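Local coordinates for SusD superfamily protein (Bacteroides thetaiotaomicron, PDB 3MCX), which is of unknown function but, as a SusD-family protein of the outer membrane, probably helps capture glycans for uptake and carries bound zinc ions in the crystal, at residues D43-Y48 against F134-L139; L82-P87 against I457-P462; E242-V247 against K306-C311; A336-K341 against V415-V420. All blocks are in the same frame, centred on the assembly; numbering follows the deposited sequence.

Overall arrangement
All four contacts are buried; contact 1 lies nearest the centre of the chain and contact 3 farthest out, about 22 Å between centres, with Pro245 and Cys311 partly exposed. Contacts 1 and 2 adjoin, since helix 81-106 and the loop 457-462 of contact 2 both touch the helices of contact 1, and the chemistry across both is apolar, with one water at the margin of contact 1. Contact 4 also touches helix 44-51, where Phe338 packs on Trp46, and relies on charge. Contact 3 is apolar across its two loops, yet it adjoins a cluster of ion pairs. Helix 403-414 links contacts 3 and 4: Glu413 serves both.

Contact 1: D43-Y48 against F134-L139; sequences DNYWYY and FNLTRL
Tyr45, Leu139 and Tyr48 carry most of the buried surface where the start of helix 44-51 meets the end of helix 115-140. The two short helical segments run 49° apart with axes 11.8 Å from each other, a gap filled by the tyrosine rings. Leu139 is pinched between these rings, one methyl to each: its CD2 lies 3.6 Å from Tyr45 CE2, and its CD1 lies 3.6 Å from Tyr48 CD2. Tyr48 reaches out with CG anti to the backbone N (chi1 179°), so that ring and leucine meet tip to tip. Leu139 CG stands over one face of that ring in a CH-pi contact, 4.0 Å from the centroid. Tyr45 has its CG beside the backbone N instead, and its ring slants across the helix, Asn135 CB 3.7 Å from Tyr45 CE2 and Leu136 CD2 near the hydroxyl. Both phenol oxygens end at polar partners: Tyr45 OH is hydrogen-bonded to Pro87 O, while a water in the plane of the Tyr48 ring joins Tyr48 OH to Arg138 O. The pair of helices is enclosed by further elements of this helical SusD-family fold. Helix 81-106 packs against Tyr45 and Leu136 through Val91 and Tyr92, helices 172-186 and 201-214 flank Phe134, and Leu459 of the C-terminal loop touches both Tyr48 and Leu139.

Contact 2: L82-P87 against I457-P462; sequences LNIVLP and IALPIP
Ile84 is the side chain that fastens the first turns of helix 81-106 to the extended loop 457-462, with Val85 adding a lesser touch. Its CB points at the loop, and the two branches part there, CG2 toward Pro462 and the Pro460 carbonyl, CG1 and CD1 toward the Pro460 ring and Leu459. Ile84 CG2, anti to the backbone N, lies 3.6 Å from Pro462 CA and 3.7 Å from Pro462 CG, against the proline ring. The same methyl is 3.3 Å from Pro460 O, so a backbone carbonyl as well as carbon lines its seat. CG1 takes the other direction, anti to the carbonyl carbon (chi1 -65°), and Ile84 CG1 grazes Pro460 CG at 4.2 Å. At the tip, Ile84 CD1 settles 3.8 Å from Pro460 CD. Ile84 CD1 is also 3.8 Å from Leu459 CB. Ile84 and Pro460 cross at about a right angle, while the CB of Ile461, between the prolines, points away from the helix. Val85 CG2 comes within 4.2 Å of Pro462 CB, at the margin. All of this is van der Waals contact. The helix is irregular here, with a wider pi-type turn at 82-85 and a kink at Pro87, whose nitrogen has no hydrogen to give to the preceding turn. Around the contact, Phe140 at the end of helix 115-140 touches Ile84, Leu459 and Ile461, Trp88 of helix 81-106 covers Ile461 and Pro462, and Tyr48 of helix 44-51 reaches Leu459. Pro462 itself stands right before helix 463-468.

Contact 3: E242-V247 against K306-C311; sequences EEYPNV and KDVRHC
This is an apolar contact between two loops toward the periphery of the SusD-family fold, one leading from helix 218-231 to strand 256-260, the other from helix 295-301 to strand 313-314. Tyr244 and Pro245 supply one side; Val308, Arg309 and Cys311 supply the other. Tyr244, with CG anti to the backbone N (chi1 -160°), lays its ring obliquely across Val308 CG1, 3.8 Å from Tyr244 CD2, and across the aliphatic stem of Arg309, whose CG is 3.5 Å from Tyr244 CE2. Val308 forks: its CG2 takes the ring of Pro245, at 3.9 Å from Pro245 CG. Cys311 SG sits in the crowded position between its own N and carbonyl carbon and rests against Pro245 CA at 3.6 Å. Beyond its stem, Arg309 bends at chi3 and grips Asp307 side-on, NE to OD1 and NH2 to OD2, each 2.8 Å. Asp307 OD1 also accepts from the backbone N of Arg309, closing an Asx turn. Glu409 and Glu413 of helix 403-414 bind the same guanidinium, and Glu413 also receives Tyr244 OH. The guanidinium probably helps keep these three neighbouring carboxylates ionised, and their grip probably restricts rotation of the chain whose CG touches the tyrosine.

Contact 4: A336-K341 against V415-V420; sequences AKFPGK and VGEGEV
Charge and hydrogen bonding dominate where the loop 336-341 meets the turn that connects helix 403-414 to helix 420-426. Lys337 points toward that turn and stretches out fully beyond CG, so its ammonium arrives between a carbonyl and a carboxylate. Lys337 NZ gives a hydrogen bond of 2.8 Å to Val415 O, in the carbonyl plane and on a lone pair, with a C=O...donor angle of 140°. A salt bridge of the same length, 2.8 Å, joins Lys337 NZ to Glu417 OE2, which is met from above the carboxylate plane, the two side chains crossing at about a right angle. Glu413 O, at the end of helix 403-414, is a third acceptor for this nitrogen.

Van der Waals and ring contacts lie alongside. Val415 CG1 packs near the end of the lysine, 3.7 Å from Lys337 NZ. The Phe338 ring carries Lys337 CB over the centre of one face, and its edge faces a carbonyl oxygen, with Phe338 CZ 3.4 Å from Gly416 O. Trp46 of helix 44-51 meets the same ring edge-to-face. Gly416, at positive phi (88°), brings its backbone up to the edge of the Phe338 ring.

Glu417 has a second cationic partner, Arg355, at its other oxygen, so one carboxylate is shared by two basic side chains and is probably held ionised. With two carbonyls and a carboxylate about it, the buried ammonium of Lys337 is likewise probably charged, tying the loop to the helix end by directional bonds.

Contact 1: D43-Y48 against F134-L139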
loop_
_atom_site.group_PDB
_atom_site.type_symbol
_atom_site.label_atom_id
_atom_site.label_comp_id
_atom_site.label_asym_id
_atom_site.label_seq_id
_atom_site.Cartn_x
_atom_site.Cartn_y
_atom_site.Cartn_z
ATOM N N ASP A 43 8.467 5.364 -1.165
ATOM C CA ASP A 43 9.051 4.853 0.091
ATOM C C ASP A 43 8.050 4.805 1.230
ATOM O O ASP A 43 7.556 3.712 1.527
ATOM C CB ASP A 43 10.376 5.563 0.421
ATOM C CG ASP A 43 10.352 7.019 0.017
ATOM O OD1 ASP A 43 9.362 7.679 0.341
ATOM O OD2 ASP A 43 11.339 7.499 -0.584
ATOM N N ASN A 44 7.740 5.929 1.873
ATOM C CA ASN A 44 6.980 5.855 3.117
ATOM C C ASN A 44 5.647 5.107 2.992
ATOM O O ASN A 44 5.365 4.239 3.829
ATOM C CB ASN A 44 6.768 7.245 3.698
ATOM C CG ASN A 44 8.071 7.888 4.072
ATOM O OD1 ASN A 44 8.826 8.331 3.203
ATOM N ND2 ASN A 44 8.352 7.973 5.400
ATOM N N TYR A 45 4.858 5.390 1.956
ATOM C CA TYR A 45 3.551 4.731 1.819
ATOM C C TYR A 45 3.661 3.305 1.232
ATOM O O TYR A 45 2.660 2.573 1.162
ATOM C CB TYR A 45 2.572 5.586 1.035
ATOM C CG TYR A 45 2.124 6.833 1.778
ATOM C CD1 TYR A 45 2.890 7.987 1.777
ATOM C CD2 TYR A 45 0.928 6.845 2.470
ATOM C CE1 TYR A 45 2.466 9.130 2.440
ATOM C CE2 TYR A 45 0.502 7.999 3.134
ATOM C CZ TYR A 45 1.269 9.118 3.102
ATOM O OH TYR A 45 0.847 10.262 3.744
ATOM N N TRP A 46 4.851 2.958 0.755
ATOM C CA TRP A 46 5.120 1.615 0.254
ATOM C C TRP A 46 5.402 0.698 1.434
ATOM O O TRP A 46 4.715 -0.316 1.623
ATOM C CB TRP A 46 6.265 1.675 -0.761
ATOM C CG TRP A 46 6.497 0.431 -1.555
ATOM C CD1 TRP A 46 6.118 -0.836 -1.248
ATOM C CD2 TRP A 46 7.241 0.361 -2.783
ATOM N NE1 TRP A 46 6.570 -1.703 -2.254
ATOM C CE2 TRP A 46 7.270 -0.978 -3.186
ATOM C CE3 TRP A 46 7.895 1.320 -3.587
ATOM C CZ2 TRP A 46 7.906 -1.392 -4.368
ATOM C CZ3 TRP A 46 8.528 0.903 -4.757
ATOM C CH2 TRP A 46 8.535 -0.434 -5.131
ATOM N N TYR A 47 6.384 1.039 2.253
ATOM C CA TYR A 47 6.808 0.111 3.297
ATOM C C TYR A 47 6.150 0.285 4.651
ATOM O O TYR A 47 6.277 -0.590 5.519
ATOM C CB TYR A 47 8.334 0.037 3.407
ATOM C CG TYR A 47 9.055 1.339 3.672
ATOM C CD1 TYR A 47 8.813 2.088 4.830
ATOM C CD2 TYR A 47 10.068 1.776 2.846
ATOM C CE1 TYR A 47 9.516 3.292 5.089
ATOM C CE2 TYR A 47 10.771 2.936 3.080
ATOM C CZ TYR A 47 10.485 3.698 4.205
ATOM O OH TYR A 47 11.192 4.873 4.445
ATOM N N TYR A 48 5.385 1.376 4.872
ATOM C CA TYR A 48 4.680 1.559 6.152
ATOM C C TYR A 48 3.834 0.356 6.535
ATOM O O TYR A 48 3.972 -0.160 7.654
ATOM C CB TYR A 48 3.838 2.830 6.116
ATOM C CG TYR A 48 3.037 3.106 7.378
ATOM C CD1 TYR A 48 3.623 3.640 8.501
ATOM C CD2 TYR A 48 1.673 2.798 7.448
ATOM C CE1 TYR A 48 2.884 3.911 9.643
ATOM C CE2 TYR A 48 0.930 3.052 8.593
ATOM C CZ TYR A 48 1.554 3.599 9.684
ATOM O OH TYR A 48 0.849 3.866 10.827
ATOM N N PHE A 134 -7.449 8.553 1.224
ATOM C CA PHE A 134 -7.437 7.240 1.873
ATOM C C PHE A 134 -6.091 6.978 2.554
ATOM O O PHE A 134 -6.032 6.549 3.705
ATOM C CB PHE A 134 -7.752 6.159 0.826
ATOM C CG PHE A 134 -7.715 4.744 1.333
ATOM C CD1 PHE A 134 -8.586 4.313 2.301
ATOM C CD2 PHE A 134 -6.836 3.829 0.794
ATOM C CE1 PHE A 134 -8.588 2.994 2.715
ATOM C CE2 PHE A 134 -6.822 2.510 1.227
ATOM C CZ PHE A 134 -7.701 2.096 2.163
ATOM N N ASN A 135 -5.004 7.220 1.820
ATOM C CA ASN A 135 -3.656 7.027 2.357
ATOM C C ASN A 135 -3.399 7.858 3.596
ATOM O O ASN A 135 -2.857 7.364 4.591
ATOM C CB ASN A 135 -2.629 7.308 1.264
ATOM C CG ASN A 135 -2.604 6.207 0.199
ATOM O OD1 ASN A 135 -2.783 5.021 0.513
ATOM N ND2 ASN A 135 -2.355 6.590 -1.059
ATOM N N LEU A 136 -3.786 9.140 3.569
ATOM C CA LEU A 136 -3.630 9.972 4.760
ATOM C C LEU A 136 -4.468 9.453 5.944
ATOM O O LEU A 136 -4.024 9.451 7.076
ATOM C CB LEU A 136 -4.013 11.417 4.468
ATOM C CG LEU A 136 -2.994 12.187 3.621
ATOM C CD1 LEU A 136 -3.673 13.355 2.940
ATOM C CD2 LEU A 136 -1.825 12.641 4.488
ATOM N N THR A 137 -5.704 9.066 5.650
ATOM C CA THR A 137 -6.639 8.690 6.671
ATOM C C THR A 137 -6.149 7.427 7.390
ATOM O O THR A 137 -6.306 7.293 8.603
ATOM C CB THR A 137 -8.065 8.510 6.094
ATOM O OG1 THR A 137 -8.477 9.730 5.477
ATOM C CG2 THR A 137 -9.053 8.113 7.181
ATOM N N ARG A 138 -5.592 6.488 6.646
ATOM C CA ARG A 138 -5.208 5.229 7.245
ATOM C C ARG A 138 -3.889 5.350 8.011
ATOM O O ARG A 138 -3.689 4.560 8.923
ATOM C CB ARG A 138 -5.207 4.113 6.186
ATOM C CG ARG A 138 -4.120 4.193 5.219
ATOM C CD ARG A 138 -4.433 3.406 3.921
ATOM N NE ARG A 138 -4.941 2.051 4.038
ATOM C CZ ARG A 138 -4.584 1.001 3.255
ATOM N NH1 ARG A 138 -3.615 1.097 2.354
ATOM N NH2 ARG A 138 -5.216 -0.136 3.353
ATOM N N LEU A 139 -3.050 6.357 7.716
ATOM C CA LEU A 139 -1.838 6.607 8.512
ATOM C C LEU A 139 -2.145 7.401 9.762
ATOM O O LEU A 139 -1.602 7.096 10.828
ATOM C CB LEU A 139 -0.786 7.381 7.697
ATOM C CG LEU A 139 0.302 6.492 7.103
ATOM C CD1 LEU A 139 -0.237 5.494 6.048
ATOM C CD2 LEU A 139 1.440 7.375 6.548
HETATM O O HOH W 1 -1.794 3.693 10.779
#

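Contact 2: L82-P87 against I457-P462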
loop_
_atom_site.group_PDB
_atom_site.type_symbol
_atom_site.label_atom_id
_atom_site.label_comp_id
_atom_site.label_asym_id
_atom_site.label_seq_id
_atom_site.Cartn_x
_atom_site.Cartn_y
_atom_site.Cartn_z
ATOM N N LEU A 82 11.278 13.275 8.032
ATOM C CA LEU A 82 11.244 12.197 7.084
ATOM C C LEU A 82 9.962 11.389 7.136
ATOM O O LEU A 82 9.421 10.980 6.099
ATOM C CB LEU A 82 12.454 11.288 7.269
ATOM C CG LEU A 82 12.665 10.218 6.211
ATOM C CD1 LEU A 82 13.273 10.810 4.943
ATOM C CD2 LEU A 82 13.559 9.058 6.730
ATOM N N ASN A 83 9.474 11.144 8.349
ATOM C CA ASN A 83 8.425 10.159 8.525
ATOM C C ASN A 83 7.046 10.688 8.798
ATOM O O ASN A 83 6.081 9.932 8.721
ATOM C CB ASN A 83 8.858 9.224 9.642
ATOM C CG ASN A 83 10.127 8.468 9.284
ATOM O OD1 ASN A 83 10.214 7.950 8.173
ATOM N ND2 ASN A 83 11.090 8.401 10.195
ATOM N N ILE A 84 6.937 11.965 9.107
ATOM C CA ILE A 84 5.643 12.585 9.425
ATOM C C ILE A 84 5.399 13.831 8.586
ATOM O O ILE A 84 4.399 13.885 7.853
ATOM C CB ILE A 84 5.547 12.897 10.922
ATOM C CG1 ILE A 84 5.564 11.618 11.779
ATOM C CG2 ILE A 84 4.301 13.743 11.258
ATOM C CD1 ILE A 84 4.378 10.663 11.563
ATOM N N VAL A 85 6.293 14.804 8.641
ATOM C CA VAL A 85 6.063 16.052 7.918
ATOM C C VAL A 85 6.025 15.806 6.406
ATOM O O VAL A 85 5.111 16.234 5.714
ATOM C CB VAL A 85 7.137 17.103 8.248
ATOM C CG1 VAL A 85 6.901 18.412 7.499
ATOM C CG2 VAL A 85 7.155 17.411 9.756
ATOM N N LEU A 86 7.038 15.123 5.867
ATOM C CA LEU A 86 7.084 14.935 4.420
ATOM C C LEU A 86 5.921 14.062 3.903
ATOM O O LEU A 86 5.291 14.432 2.906
ATOM C CB LEU A 86 8.472 14.374 4.021
ATOM C CG LEU A 86 9.578 15.418 3.965
ATOM C CD1 LEU A 86 10.910 14.716 3.725
ATOM C CD2 LEU A 86 9.308 16.490 2.872
ATOM N N PRO A 87 5.625 12.915 4.542
ATOM C CA PRO A 87 4.499 12.129 4.020
ATOM C C PRO A 87 3.154 12.825 4.061
ATOM O O PRO A 87 2.356 12.636 3.158
ATOM C CB PRO A 87 4.546 10.843 4.861
ATOM C CG PRO A 87 6.016 10.747 5.302
ATOM C CD PRO A 87 6.404 12.164 5.547
ATOM N N ILE A 457 -1.253 3.482 16.828
ATOM C CA ILE A 457 -1.570 3.136 15.454
ATOM C C ILE A 457 -1.769 4.374 14.605
ATOM O O ILE A 457 -1.354 4.382 13.450
ATOM C CB ILE A 457 -2.813 2.240 15.337
ATOM C CG1 ILE A 457 -2.444 0.793 15.691
ATOM C CG2 ILE A 457 -3.461 2.353 13.930
ATOM C CD1 ILE A 457 -3.608 0.041 16.299
ATOM N N ALA A 458 -2.434 5.404 15.151
ATOM C CA ALA A 458 -2.604 6.673 14.459
ATOM C C ALA A 458 -1.312 7.474 14.633
ATOM O O ALA A 458 -0.956 7.854 15.755
ATOM C CB ALA A 458 -3.812 7.423 14.995
ATOM N N LEU A 459 -0.654 7.713 13.506
ATOM C CA LEU A 459 0.575 8.511 13.524
ATOM C C LEU A 459 0.289 9.896 14.034
ATOM O O LEU A 459 -0.807 10.419 13.857
ATOM C CB LEU A 459 1.185 8.597 12.128
ATOM C CG LEU A 459 1.733 7.293 11.551
ATOM C CD1 LEU A 459 2.264 7.550 10.164
ATOM C CD2 LEU A 459 2.845 6.741 12.423
ATOM N N PRO A 460 1.274 10.544 14.656
ATOM C CA PRO A 460 1.049 11.916 15.054
ATOM C C PRO A 460 0.879 12.845 13.856
ATOM O O PRO A 460 1.577 12.705 12.877
ATOM C CB PRO A 460 2.308 12.288 15.852
ATOM C CG PRO A 460 3.325 11.386 15.291
ATOM C CD PRO A 460 2.663 10.117 14.877
ATOM N N ILE A 461 -0.053 13.766 13.990
ATOM C CA ILE A 461 -0.222 14.853 13.054
ATOM C C ILE A 461 1.088 15.678 13.122
ATOM O O ILE A 461 1.621 15.888 14.187
ATOM C CB ILE A 461 -1.408 15.731 13.473
ATOM C CG1 ILE A 461 -2.735 14.921 13.570
ATOM C CG2 ILE A 461 -1.576 16.988 12.542
ATOM C CD1 ILE A 461 -3.147 14.187 12.327
ATOM N N PRO A 462 1.596 16.154 11.976
ATOM C CA PRO A 462 2.847 16.911 12.018
ATOM C C PRO A 462 2.766 18.079 12.971
ATOM O O PRO A 462 1.774 18.825 13.009
ATOM C CB PRO A 462 3.020 17.400 10.564
ATOM C CG PRO A 462 2.245 16.474 9.733
ATOM C CD PRO A 462 1.133 15.899 10.600
#

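Contact 3: E242-V247 against K306-C311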
loop_
_atom_site.group_PDB
_atom_site.type_symbol
_atom_site.label_atom_id
_atom_site.label_comp_id
_atom_site.label_asym_id
_atom_site.label_seq_id
_atom_site.Cartn_x
_atom_site.Cartn_y
_atom_site.Cartn_z
ATOM N N GLU A 242 4.826 -21.481 -12.341
ATOM C CA GLU A 242 6.006 -21.518 -13.203
ATOM C C GLU A 242 6.549 -20.113 -13.473
ATOM O O GLU A 242 7.756 -19.907 -13.481
ATOM C CB GLU A 242 5.665 -22.235 -14.504
ATOM C CG GLU A 242 5.425 -23.717 -14.302
ATOM C CD GLU A 242 3.992 -24.134 -13.840
ATOM O OE1 GLU A 242 3.032 -23.305 -13.628
ATOM O OE2 GLU A 242 3.849 -25.389 -13.709
ATOM N N GLU A 243 5.652 -19.154 -13.672
ATOM C CA GLU A 243 5.941 -17.729 -13.985
ATOM C C GLU A 243 6.434 -16.944 -12.785
ATOM O O GLU A 243 7.154 -15.932 -12.901
ATOM C CB GLU A 243 4.646 -17.006 -14.480
ATOM C CG GLU A 243 4.190 -17.373 -15.902
ATOM C CD GLU A 243 2.733 -16.982 -16.254
ATOM O OE1 GLU A 243 1.895 -16.708 -15.362
ATOM O OE2 GLU A 243 2.410 -16.996 -17.465
ATOM N N TYR A 244 5.929 -17.323 -11.605
ATOM C CA TYR A 244 6.001 -16.465 -10.435
ATOM C C TYR A 244 7.395 -15.946 -10.099
ATOM O O TYR A 244 7.526 -14.788 -9.778
ATOM C CB TYR A 244 5.414 -17.156 -9.210
ATOM C CG TYR A 244 5.015 -16.208 -8.078
ATOM C CD1 TYR A 244 3.757 -15.617 -8.061
ATOM C CD2 TYR A 244 5.868 -15.945 -7.019
ATOM C CE1 TYR A 244 3.367 -14.805 -7.035
ATOM C CE2 TYR A 244 5.485 -15.124 -5.985
ATOM C CZ TYR A 244 4.231 -14.555 -5.970
ATOM O OH TYR A 244 3.887 -13.761 -4.892
ATOM N N PRO A 245 8.428 -16.787 -10.172
ATOM C CA PRO A 245 9.750 -16.237 -9.796
ATOM C C PRO A 245 10.284 -15.138 -10.730
ATOM O O PRO A 245 11.074 -14.282 -10.283
ATOM C CB PRO A 245 10.683 -17.462 -9.850
ATOM C CG PRO A 245 9.748 -18.658 -9.752
ATOM C CD PRO A 245 8.468 -18.243 -10.425
ATOM N N ASN A 246 9.806 -15.128 -11.977
ATOM C CA ASN A 246 10.370 -14.312 -13.052
ATOM C C ASN A 246 9.687 -12.968 -13.272
ATOM O O ASN A 246 10.224 -12.106 -13.964
ATOM C CB ASN A 246 10.285 -15.090 -14.370
ATOM C CG ASN A 246 10.899 -16.482 -14.283
ATOM O OD1 ASN A 246 10.338 -17.443 -14.824
ATOM N ND2 ASN A 246 12.037 -16.595 -13.605
ATOM N N VAL A 247 8.498 -12.785 -12.732
ATOM C CA VAL A 247 7.749 -11.542 -12.999
ATOM C C VAL A 247 8.290 -10.307 -12.230
ATOM O O VAL A 247 8.149 -9.169 -12.676
ATOM C CB VAL A 247 6.235 -11.752 -12.729
ATOM C CG1 VAL A 247 5.688 -12.849 -13.683
ATOM C CG2 VAL A 247 5.942 -12.037 -11.246
ATOM N N LYS A 306 6.791 -26.450 -0.345
ATOM C CA LYS A 306 6.546 -26.464 -1.798
ATOM C C LYS A 306 6.083 -25.100 -2.333
ATOM O O LYS A 306 5.780 -24.955 -3.523
ATOM C CB LYS A 306 5.459 -27.506 -2.139
ATOM C CG LYS A 306 5.745 -28.927 -1.639
ATOM C CD LYS A 306 7.002 -29.464 -2.197
ATOM C CE LYS A 306 7.119 -30.952 -1.861
ATOM N NZ LYS A 306 8.390 -31.530 -2.362
ATOM N N ASP A 307 6.000 -24.111 -1.456
ATOM C CA ASP A 307 5.505 -22.797 -1.799
ATOM C C ASP A 307 6.504 -22.094 -2.758
ATOM O O ASP A 307 7.688 -21.950 -2.451
ATOM C CB ASP A 307 5.316 -21.994 -0.519
ATOM C CG ASP A 307 4.480 -20.766 -0.712
ATOM O OD1 ASP A 307 4.701 -19.974 -1.676
ATOM O OD2 ASP A 307 3.597 -20.513 0.153
ATOM N N VAL A 308 6.024 -21.651 -3.912
ATOM C CA VAL A 308 6.897 -20.949 -4.868
ATOM C C VAL A 308 7.481 -19.659 -4.282
ATOM O O VAL A 308 8.547 -19.230 -4.721
ATOM C CB VAL A 308 6.134 -20.628 -6.177
ATOM C CG1 VAL A 308 5.090 -19.557 -5.985
ATOM C CG2 VAL A 308 7.136 -20.276 -7.343
ATOM N N ARG A 309 6.821 -19.047 -3.298
ATOM C CA ARG A 309 7.261 -17.756 -2.747
ATOM C C ARG A 309 8.583 -17.850 -1.960
ATOM O O ARG A 309 9.190 -16.815 -1.668
ATOM C CB ARG A 309 6.108 -17.131 -1.944
ATOM C CG ARG A 309 4.994 -16.708 -2.880
ATOM C CD ARG A 309 3.660 -16.469 -2.205
ATOM N NE ARG A 309 3.088 -17.697 -1.660
ATOM C CZ ARG A 309 1.808 -17.856 -1.351
ATOM N NH1 ARG A 309 0.917 -16.896 -1.588
ATOM N NH2 ARG A 309 1.412 -18.974 -0.789
ATOM N N HIS A 310 9.047 -19.065 -1.688
ATOM C CA HIS A 310 10.407 -19.225 -1.175
ATOM C C HIS A 310 11.434 -18.633 -2.122
ATOM O O HIS A 310 12.509 -18.252 -1.681
ATOM C CB HIS A 310 10.763 -20.681 -0.905
ATOM C CG HIS A 310 10.029 -21.255 0.252
ATOM N ND1 HIS A 310 10.334 -20.954 1.561
ATOM C CD2 HIS A 310 8.978 -22.110 0.294
ATOM C CE1 HIS A 310 9.478 -21.581 2.359
ATOM N NE2 HIS A 310 8.656 -22.305 1.616
ATOM N N CYS A 311 11.109 -18.517 -3.401
ATOM C CA CYS A 311 12.026 -17.929 -4.384
ATOM C C CYS A 311 12.353 -16.470 -4.108
ATOM O O CYS A 311 13.306 -15.949 -4.643
ATOM C CB CYS A 311 11.427 -18.023 -5.805
ATOM S SG CYS A 311 10.045 -16.907 -6.227
#

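Contact 4: A336-K341 against V415-V420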
loop_
_atom_site.group_PDB
_atom_site.type_symbol
_atom_site.label_atom_id
_atom_site.label_comp_id
_atom_site.label_asym_id
_atom_site.label_seq_id
_atom_site.Cartn_x
_atom_site.Cartn_y
_atom_site.Cartn_z
ATOM N N ALA A 336 13.187 -10.301 -2.283
ATOM C CA ALA A 336 13.677 -10.046 -3.653
ATOM C C ALA A 336 12.550 -9.647 -4.632
ATOM O O ALA A 336 12.671 -9.867 -5.824
ATOM C CB ALA A 336 14.447 -11.262 -4.176
ATOM N N LYS A 337 11.458 -9.087 -4.138
ATOM C CA LYS A 337 10.351 -8.681 -4.992
ATOM C C LYS A 337 10.657 -7.501 -5.924
ATOM O O LYS A 337 10.003 -7.374 -6.932
ATOM C CB LYS A 337 9.105 -8.325 -4.183
ATOM C CG LYS A 337 8.300 -9.500 -3.796
ATOM C CD LYS A 337 6.949 -9.077 -3.232
ATOM C CE LYS A 337 6.157 -10.329 -2.976
ATOM N NZ LYS A 337 4.894 -10.100 -2.273
ATOM N N PHE A 338 11.614 -6.638 -5.572
ATOM C CA PHE A 338 11.831 -5.393 -6.323
ATOM C C PHE A 338 13.291 -5.262 -6.757
ATOM O O PHE A 338 14.008 -4.333 -6.363
ATOM C CB PHE A 338 11.389 -4.201 -5.455
ATOM C CG PHE A 338 10.067 -4.421 -4.781
ATOM C CD1 PHE A 338 8.930 -4.669 -5.537
ATOM C CD2 PHE A 338 9.967 -4.482 -3.377
ATOM C CE1 PHE A 338 7.680 -4.922 -4.905
ATOM C CE2 PHE A 338 8.719 -4.738 -2.747
ATOM C CZ PHE A 338 7.583 -4.962 -3.532
ATOM N N PRO A 339 13.760 -6.175 -7.632
ATOM C CA PRO A 339 15.191 -6.193 -7.985
ATOM C C PRO A 339 15.564 -5.209 -9.105
ATOM O O PRO A 339 16.742 -5.107 -9.460
ATOM C CB PRO A 339 15.370 -7.609 -8.460
ATOM C CG PRO A 339 14.046 -7.892 -9.198
ATOM C CD PRO A 339 13.025 -7.269 -8.304
ATOM N N GLY A 340 14.574 -4.515 -9.685
ATOM C CA GLY A 340 14.828 -3.632 -10.827
ATOM C C GLY A 340 14.598 -4.334 -12.150
ATOM O O GLY A 340 14.518 -5.569 -12.211
ATOM N N LYS A 341 14.524 -3.552 -13.225
ATOM C CA LYS A 341 14.190 -4.089 -14.581
ATOM C C LYS A 341 15.230 -5.014 -15.169
ATOM O O LYS A 341 14.926 -5.825 -16.063
ATOM C CB LYS A 341 13.984 -2.960 -15.585
ATOM C CG LYS A 341 13.064 -1.860 -15.152
ATOM C CD LYS A 341 12.583 -1.053 -16.316
ATOM C CE LYS A 341 12.012 0.288 -15.996
ATOM N NZ LYS A 341 10.987 0.300 -14.946
ATOM N N VAL A 415 3.481 -9.762 1.084
ATOM C CA VAL A 415 4.643 -9.262 1.824
ATOM C C VAL A 415 5.393 -8.223 0.980
ATOM O O VAL A 415 5.659 -8.435 -0.184
ATOM C CB VAL A 415 5.594 -10.422 2.240
ATOM C CG1 VAL A 415 6.206 -11.154 1.014
ATOM C CG2 VAL A 415 6.687 -9.894 3.186
ATOM N N GLY A 416 5.690 -7.077 1.558
ATOM C CA GLY A 416 6.437 -6.047 0.827
ATOM C C GLY A 416 5.580 -5.092 0.012
ATOM O O GLY A 416 6.094 -4.133 -0.543
ATOM N N GLU A 417 4.271 -5.300 -0.011
ATOM C CA GLU A 417 3.373 -4.532 -0.866
ATOM C C GLU A 417 2.441 -3.569 -0.109
ATOM O O GLU A 417 1.516 -2.977 -0.700
ATOM C CB GLU A 417 2.635 -5.479 -1.830
ATOM C CG GLU A 417 3.605 -6.167 -2.790
ATOM C CD GLU A 417 2.931 -7.185 -3.688
ATOM O OE1 GLU A 417 2.337 -6.792 -4.706
ATOM O OE2 GLU A 417 2.972 -8.364 -3.330
ATOM N N GLY A 418 2.759 -3.340 1.150
ATOM C CA GLY A 418 2.202 -2.205 1.872
ATOM C C GLY A 418 0.842 -2.358 2.505
ATOM O O GLY A 418 0.304 -1.376 2.981
ATOM N N GLU A 419 0.294 -3.580 2.565
ATOM C CA GLU A 419 -1.084 -3.774 3.032
ATOM C C GLU A 419 -1.247 -4.619 4.289
ATOM O O GLU A 419 -2.274 -4.508 4.949
ATOM C CB GLU A 419 -1.963 -4.379 1.950
ATOM C CG GLU A 419 -2.239 -3.437 0.806
ATOM C CD GLU A 419 -2.986 -2.224 1.223
ATOM O OE1 GLU A 419 -3.959 -2.368 2.006
ATOM O OE2 GLU A 419 -2.608 -1.106 0.842
ATOM N N VAL A 420 -0.309 -5.508 4.599
ATOM C CA VAL A 420 -0.530 -6.470 5.674
ATOM C C VAL A 420 -0.897 -5.870 7.033
ATOM O O VAL A 420 -1.720 -6.441 7.753
ATOM C CB VAL A 420 0.651 -7.481 5.749
ATOM C CG1 VAL A 420 0.761 -8.189 7.102
ATOM C CG2 VAL A 420 0.513 -8.461 4.588
#